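Local coordinates for desulfoferrodoxin (rbo) (Treponema pallidum subsp. pallidum str. Nichols, PDB 1Y07), which catalyses the one-electron reduction of superoxide to hydrogen peroxide at a mononuclear non-haem iron centre, as a class III superoxide reductase, at the interface of chains A and B. Residues are numbered along the deposited sequence; one frame, centred on the assembly and turned at random. Chains: chain A/B, desulfoferrodoxin (rbo).

Contact 1: the interface of chains A and B. Residues chain A 8, 22-23, 26; chain B 10, 17, 29-30.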
loop_
_atom_site.group_PDB
_atom_site.type_symbol
_atom_site.label_atom_id
_atom_site.label_comp_id
_atom_site.label_asym_id
_atom_site.label_seq_id
_atom_site.Cartn_x
_atom_site.Cartn_y
_atom_site.Cartn_z
ATOM N N PHE A 8 -0.705 0.218 -11.497
ATOM C CA PHE A 8 -1.460 -0.424 -12.588
ATOM C C PHE A 8 -2.958 -0.141 -12.329
ATOM O O PHE A 8 -3.506 -0.535 -11.307
ATOM C CB PHE A 8 -1.175 -1.896 -12.575
ATOM C CG PHE A 8 0.304 -2.207 -12.666
ATOM C CD1 PHE A 8 1.133 -2.164 -11.540
ATOM C CD2 PHE A 8 0.859 -2.585 -13.914
ATOM C CE1 PHE A 8 2.520 -2.434 -11.662
ATOM C CE2 PHE A 8 2.236 -2.872 -14.037
ATOM C CZ PHE A 8 3.061 -2.807 -12.916
ATOM N N ALA A 22 8.534 -3.874 -9.475
ATOM C CA ALA A 22 8.026 -4.581 -10.623
ATOM C C ALA A 22 8.948 -4.409 -11.825
ATOM O O ALA A 22 9.376 -3.278 -12.107
ATOM C CB ALA A 22 6.639 -4.086 -10.969
ATOM N N PRO A 23 9.237 -5.510 -12.526
ATOM C CA PRO A 23 10.040 -5.430 -13.740
ATOM C C PRO A 23 9.349 -4.538 -14.745
ATOM O O PRO A 23 8.101 -4.566 -14.841
ATOM C CB PRO A 23 10.087 -6.885 -14.266
ATOM C CG PRO A 23 9.773 -7.780 -13.110
ATOM C CD PRO A 23 8.872 -6.902 -12.212
ATOM N N SER A 26 6.052 -5.471 -16.927
ATOM C CA SER A 26 5.050 -6.266 -16.219
ATOM C C SER A 26 3.672 -5.882 -16.745
ATOM O O SER A 26 3.426 -4.713 -17.074
ATOM C CB SER A 26 5.057 -5.944 -14.729
ATOM O OG SER A 26 6.233 -6.398 -14.107
ATOM N N GLN B 10 6.658 -12.415 -6.697
ATOM C CA GLN B 10 7.714 -12.982 -7.572
ATOM C C GLN B 10 8.527 -14.049 -6.866
ATOM O O GLN B 10 8.538 -14.050 -5.631
ATOM C CB GLN B 10 8.700 -11.900 -7.992
ATOM C CG GLN B 10 8.285 -11.139 -9.205
ATOM C CD GLN B 10 9.463 -10.524 -9.932
ATOM O OE1 GLN B 10 9.938 -9.468 -9.531
ATOM N NE2 GLN B 10 9.927 -11.173 -11.012
ATOM N N PHE B 17 3.270 -7.481 -5.983
ATOM C CA PHE B 17 2.160 -6.613 -6.289
ATOM C C PHE B 17 1.056 -6.773 -5.293
ATOM O O PHE B 17 0.784 -7.866 -4.815
ATOM C CB PHE B 17 1.610 -6.899 -7.688
ATOM C CG PHE B 17 2.684 -6.886 -8.759
ATOM C CD1 PHE B 17 3.595 -7.957 -8.860
ATOM C CD2 PHE B 17 2.776 -5.826 -9.655
ATOM C CE1 PHE B 17 4.553 -7.956 -9.844
ATOM C CE2 PHE B 17 3.751 -5.826 -10.651
ATOM C CZ PHE B 17 4.646 -6.859 -10.710
ATOM N N ALA B 29 1.884 -10.919 -15.186
ATOM C CA ALA B 29 2.950 -11.511 -15.978
ATOM C C ALA B 29 4.177 -10.664 -15.692
ATOM O O ALA B 29 4.146 -9.462 -15.860
ATOM C CB ALA B 29 2.600 -11.444 -17.424
ATOM N N CYS B 30 5.244 -11.269 -15.222
ATOM C CA CYS B 30 6.352 -10.457 -14.730
ATOM C C CYS B 30 7.649 -11.287 -14.841
ATOM O O CYS B 30 7.935 -12.158 -14.019
ATOM C CB CYS B 30 5.930 -9.889 -13.329
ATOM S SG CYS B 30 6.942 -10.105 -11.887
#
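B:Phe17, an aromatic side chain of strand 16-20, presses its ring against A:Phe8, A:Ala22 and A:Ser26 of the other subunit. The apolar contacts come mainly at its rim. A:Phe8 brings CE1 to the edge of the ring, in its plane and 3.7 Å from B:Phe17 CE2; the two rings are steeply inclined to one another rather than stacked. Farther round, the methyl CB of A:Ala22 stands obliquely above the rim, 3.4 Å from CE2 of B:Phe17 and equally near CZ. With CG anti to its own carbonyl carbon (chi1 -52°), B:Phe17 points its CE2-CZ end at chain A.

Looser packing surrounds A:Pro23. Its pyrrolidine CD lies 3.8 Å from SG of B:Cys30. The side chains of A:Pro23 and the extended B:Gln10 come from opposite directions, the amide OE1 of B:Gln10 meeting the proline ring in van der Waals contact.

Within chain A, the hydroxyl OG of A:Ser26 donates to the carbonyl O of A:Pro23 at 2.7 Å, on a lone pair in the carbonyl plane. This bond fixes the serine rotation and links two points of the loop, leaving OG 3.6 Å from CB of B:Cys30. The carbonyl O of B:Ala29 lies 3.3 Å from CA of A:Ser26, a van der Waals contact. As a worked example of side-chain packing beside paired strands, the patch fits the A:Ala22 to A:Ser26 loop onto the partner's N-terminal region and probably steadies the dimer seen here.

Contact 2: the interface of chains A and B. Residues chain A 16-18; chain B 18-20, 89.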
loop_
_atom_site.group_PDB
_atom_site.type_symbol
_atom_site.label_atom_id
_atom_site.label_comp_id
_atom_site.label_asym_id
_atom_site.label_seq_id
_atom_site.Cartn_x
_atom_site.Cartn_y
_atom_site.Cartn_z
ATOM N N PHE A 16 -7.101 -0.913 -7.715
ATOM C CA PHE A 16 -5.786 -0.523 -8.273
ATOM C C PHE A 16 -4.908 -1.774 -8.084
ATOM O O PHE A 16 -5.258 -2.647 -7.293
ATOM C CB PHE A 16 -5.176 0.737 -7.541
ATOM C CG PHE A 16 -5.218 0.636 -6.016
ATOM C CD1 PHE A 16 -4.248 -0.105 -5.317
ATOM C CD2 PHE A 16 -6.250 1.260 -5.278
ATOM C CE1 PHE A 16 -4.341 -0.266 -3.908
ATOM C CE2 PHE A 16 -6.318 1.130 -3.863
ATOM C CZ PHE A 16 -5.321 0.356 -3.191
ATOM N N PHE A 17 -3.768 -1.838 -8.772
ATOM C CA PHE A 17 -2.651 -2.654 -8.292
ATOM C C PHE A 17 -1.457 -1.741 -8.039
ATOM O O PHE A 17 -1.153 -0.919 -8.835
ATOM C CB PHE A 17 -2.221 -3.756 -9.249
ATOM C CG PHE A 17 -3.309 -4.693 -9.614
ATOM C CD1 PHE A 17 -4.333 -4.250 -10.431
ATOM C CD2 PHE A 17 -3.320 -5.987 -9.136
ATOM C CE1 PHE A 17 -5.369 -5.088 -10.798
ATOM C CE2 PHE A 17 -4.378 -6.867 -9.502
ATOM C CZ PHE A 17 -5.400 -6.390 -10.320
ATOM N N LEU A 18 -0.705 -2.050 -7.004
ATOM C CA LEU A 18 0.512 -1.365 -6.651
ATOM C C LEU A 18 1.651 -2.333 -6.859
ATOM O O LEU A 18 1.626 -3.458 -6.346
ATOM C CB LEU A 18 0.412 -0.992 -5.169
ATOM C CG LEU A 18 1.004 0.323 -4.783
ATOM C CD1 LEU A 18 0.360 0.673 -3.404
ATOM C CD2 LEU A 18 2.468 0.222 -4.707
ATOM N N LEU B 18 0.429 -5.652 -4.990
ATOM C CA LEU B 18 -0.760 -5.591 -4.127
ATOM C C LEU B 18 -1.932 -5.196 -5.014
ATOM O O LEU B 18 -1.881 -4.183 -5.682
ATOM C CB LEU B 18 -0.504 -4.531 -3.009
ATOM C CG LEU B 18 -1.508 -4.117 -1.934
ATOM C CD1 LEU B 18 -0.681 -3.630 -0.773
ATOM C CD2 LEU B 18 -2.464 -2.991 -2.355
ATOM N N GLY B 19 -2.964 -6.025 -5.067
ATOM C CA GLY B 19 -4.184 -5.710 -5.777
ATOM C C GLY B 19 -5.327 -5.294 -4.864
ATOM O O GLY B 19 -5.520 -5.840 -3.779
ATOM N N MET B 20 -6.032 -4.248 -5.271
ATOM C CA MET B 20 -7.224 -3.804 -4.554
ATOM C C MET B 20 -8.444 -4.069 -5.453
ATOM O O MET B 20 -8.539 -3.526 -6.569
ATOM C CB MET B 20 -7.120 -2.339 -4.120
ATOM C CG MET B 20 -8.399 -1.854 -3.367
ATOM S SD MET B 20 -8.842 -2.705 -1.762
ATOM C CE MET B 20 -7.627 -1.989 -0.594
ATOM N N ILE B 89 -4.656 1.730 3.188
ATOM C CA ILE B 89 -3.811 0.538 3.339
ATOM C C ILE B 89 -2.406 1.026 3.687
ATOM O O ILE B 89 -2.022 2.154 3.316
ATOM C CB ILE B 89 -3.767 -0.407 2.079
ATOM C CG1 ILE B 89 -3.182 0.278 0.853
ATOM C CG2 ILE B 89 -5.126 -1.055 1.847
ATOM C CD1 ILE B 89 -2.952 -0.633 -0.275
#
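A:Phe16 and B:Met20 face each other at one end of an antiparallel beta ladder that joins the N-terminal regions of two class III superoxide reductase chains. The phenyl ring of A:Phe16 lies flat beneath the methionine: CB of B:Met20 stands over the centre of one face, 3.4 Å from the centroid, in a CH-pi contact. CG of A:Phe16 occupies the position between its backbone N and carbonyl carbon (chi1 48°), which turns the ring under the partner strand. B:Met20 sets CG anti to its backbone N (chi1 179°), which brings CG 3.7 Å from CE2 of A:Phe16; beyond it the chain bends. The backbones of this pair are bonded too: B:Met20 N donates to A:Phe16 O at 2.7 Å, nearly along the C=O axis, whereas the reverse link is weak.

B:Leu18 adds a contact at the rim, its CD2 lying 3.7 Å from CE1 of A:Phe16. CD1 of B:Ile89, from strand 88-93, reaches the same end of the ring at 3.9 Å from CZ of A:Phe16. The backbone of B:Leu18 pairs with its own counterpart by reciprocal bonds: A:Leu18 N to B:Leu18 O and B:Leu18 N to A:Leu18 O are both 2.8 Å. On the opposite face of the ladder, CD2 of A:Phe17 rests 3.5 Å from CA of B:Gly19.

Contact 3: the interface of chains A and B. Residues chain A 27-30; chain B 26-29.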
loop_
_atom_site.group_PDB
_atom_site.type_symbol
_atom_site.label_atom_id
_atom_site.label_comp_id
_atom_site.label_asym_id
_atom_site.label_seq_id
_atom_site.Cartn_x
_atom_site.Cartn_y
_atom_site.Cartn_z
ATOM N N SER A 27 2.773 -6.843 -16.753
ATOM C CA SER A 27 1.382 -6.539 -17.002
ATOM C C SER A 27 0.471 -7.298 -16.045
ATOM O O SER A 27 0.798 -8.376 -15.556
ATOM C CB SER A 27 1.054 -6.837 -18.458
ATOM O OG SER A 27 1.022 -8.217 -18.756
ATOM N N VAL A 28 -0.688 -6.739 -15.805
ATOM C CA VAL A 28 -1.665 -7.367 -14.947
ATOM C C VAL A 28 -2.917 -7.706 -15.716
ATOM O O VAL A 28 -3.554 -6.819 -16.286
ATOM C CB VAL A 28 -2.080 -6.428 -13.801
ATOM C CG1 VAL A 28 -3.173 -7.077 -12.973
ATOM C CG2 VAL A 28 -0.824 -6.038 -12.962
ATOM N N ALA A 29 -3.279 -8.982 -15.747
ATOM C CA ALA A 29 -4.633 -9.379 -16.200
ATOM C C ALA A 29 -5.607 -9.229 -15.032
ATOM O O ALA A 29 -5.629 -10.065 -14.107
ATOM C CB ALA A 29 -4.630 -10.767 -16.668
ATOM N N CYS A 30 -6.390 -8.149 -15.084
ATOM C CA CYS A 30 -7.250 -7.756 -13.995
ATOM C C CYS A 30 -8.608 -8.129 -14.467
ATOM O O CYS A 30 -9.291 -7.320 -15.128
ATOM C CB CYS A 30 -7.141 -6.249 -13.760
ATOM S SG CYS A 30 -8.333 -5.578 -12.506
ATOM N N SER B 26 -7.441 -12.991 -11.456
ATOM C CA SER B 26 -6.476 -12.029 -11.990
ATOM C C SER B 26 -5.071 -12.616 -11.860
ATOM O O SER B 26 -4.826 -13.436 -10.959
ATOM C CB SER B 26 -6.536 -10.716 -11.176
ATOM O OG SER B 26 -7.735 -10.007 -11.431
ATOM N N SER B 27 -4.170 -12.142 -12.711
ATOM C CA SER B 27 -2.773 -12.519 -12.669
ATOM C C SER B 27 -1.830 -11.409 -13.190
ATOM O O SER B 27 -2.266 -10.406 -13.771
ATOM C CB SER B 27 -2.599 -13.807 -13.491
ATOM O OG SER B 27 -2.906 -13.549 -14.830
ATOM N N VAL B 28 -0.553 -11.571 -12.882
ATOM C CA VAL B 28 0.494 -10.636 -13.269
ATOM C C VAL B 28 1.561 -11.394 -13.993
ATOM O O VAL B 28 2.083 -12.418 -13.492
ATOM C CB VAL B 28 1.163 -9.988 -12.048
ATOM C CG1 VAL B 28 2.086 -8.876 -12.483
ATOM C CG2 VAL B 28 0.113 -9.489 -11.084
ATOM N N ALA B 29 1.884 -10.919 -15.186
ATOM C CA ALA B 29 2.950 -11.511 -15.978
ATOM C C ALA B 29 4.177 -10.664 -15.692
ATOM O O ALA B 29 4.146 -9.462 -15.860
ATOM C CB ALA B 29 2.600 -11.444 -17.424
#
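The peptide groups of A:Ser27 and B:Ala29, and of A:Ala29 and B:Ser27, are the flat groups here, and they bond side by side as parts of neighbouring strands in an antiparallel ladder. Across one face of this two-stranded ribbon the valines A:Val28 and B:Val28 come together; on the other face each Ser27 stands over against the Ala29 of its partner.

Along the ladder, A:Ser27 and B:Ala29 bond reciprocally: A:Ser27 N gives to B:Ala29 O at 3.1 Å, and B:Ala29 N to A:Ser27 O at 2.8 Å. The other pair is less regular. B:Ser27 N reaches A:Ala29 O at 2.9 Å in the carbonyl plane, but the bond from A:Ala29 N to B:Ser27 O, at 2.6 Å, is bent at the hydrogen (131°) and its donor is tilted from the carbonyl plane.

On the valine face, the CG2 branches touch, A:Val28 CG2 lying 4.0 Å from B:Val28 CG2. Each valine holds CG1 anti to its backbone N (A:Val28 chi1 176°), which leaves CG2 beside that N and facing its twin. On the reverse face, OG of A:Ser27 is 3.8 Å from CB of B:Ala29, and OG of B:Ser27 lies at the same 3.8 Å from CB of A:Ala29.

Strand 27-30 of chain A is thus paired alongside strand 27-29 of chain B within the N-terminal family region, extending the sheet across the subunits, the valines directed towards the ladder formed by strands 17-20 and 16-20.

The three centres form a triangle, with contact 1 nearer contact 3 (about 8 Å between C-alpha centres) than contact 2 (about 12 Å), while contacts 2 and 3 are themselves about 12 Å apart. Contacts 1 and 3 share B:Ala29, and contact 1 also draws on strand 16-20 of chain B, which supplies the ladder of contact 2. Backbone pairing thus occurs twice across the same two-fold, with side-chain packing beside the ladders. Most of the residues belong to the N-terminal family region, so this segment contributes to the two-fold dimer of the deposited assembly, which may be the biological one.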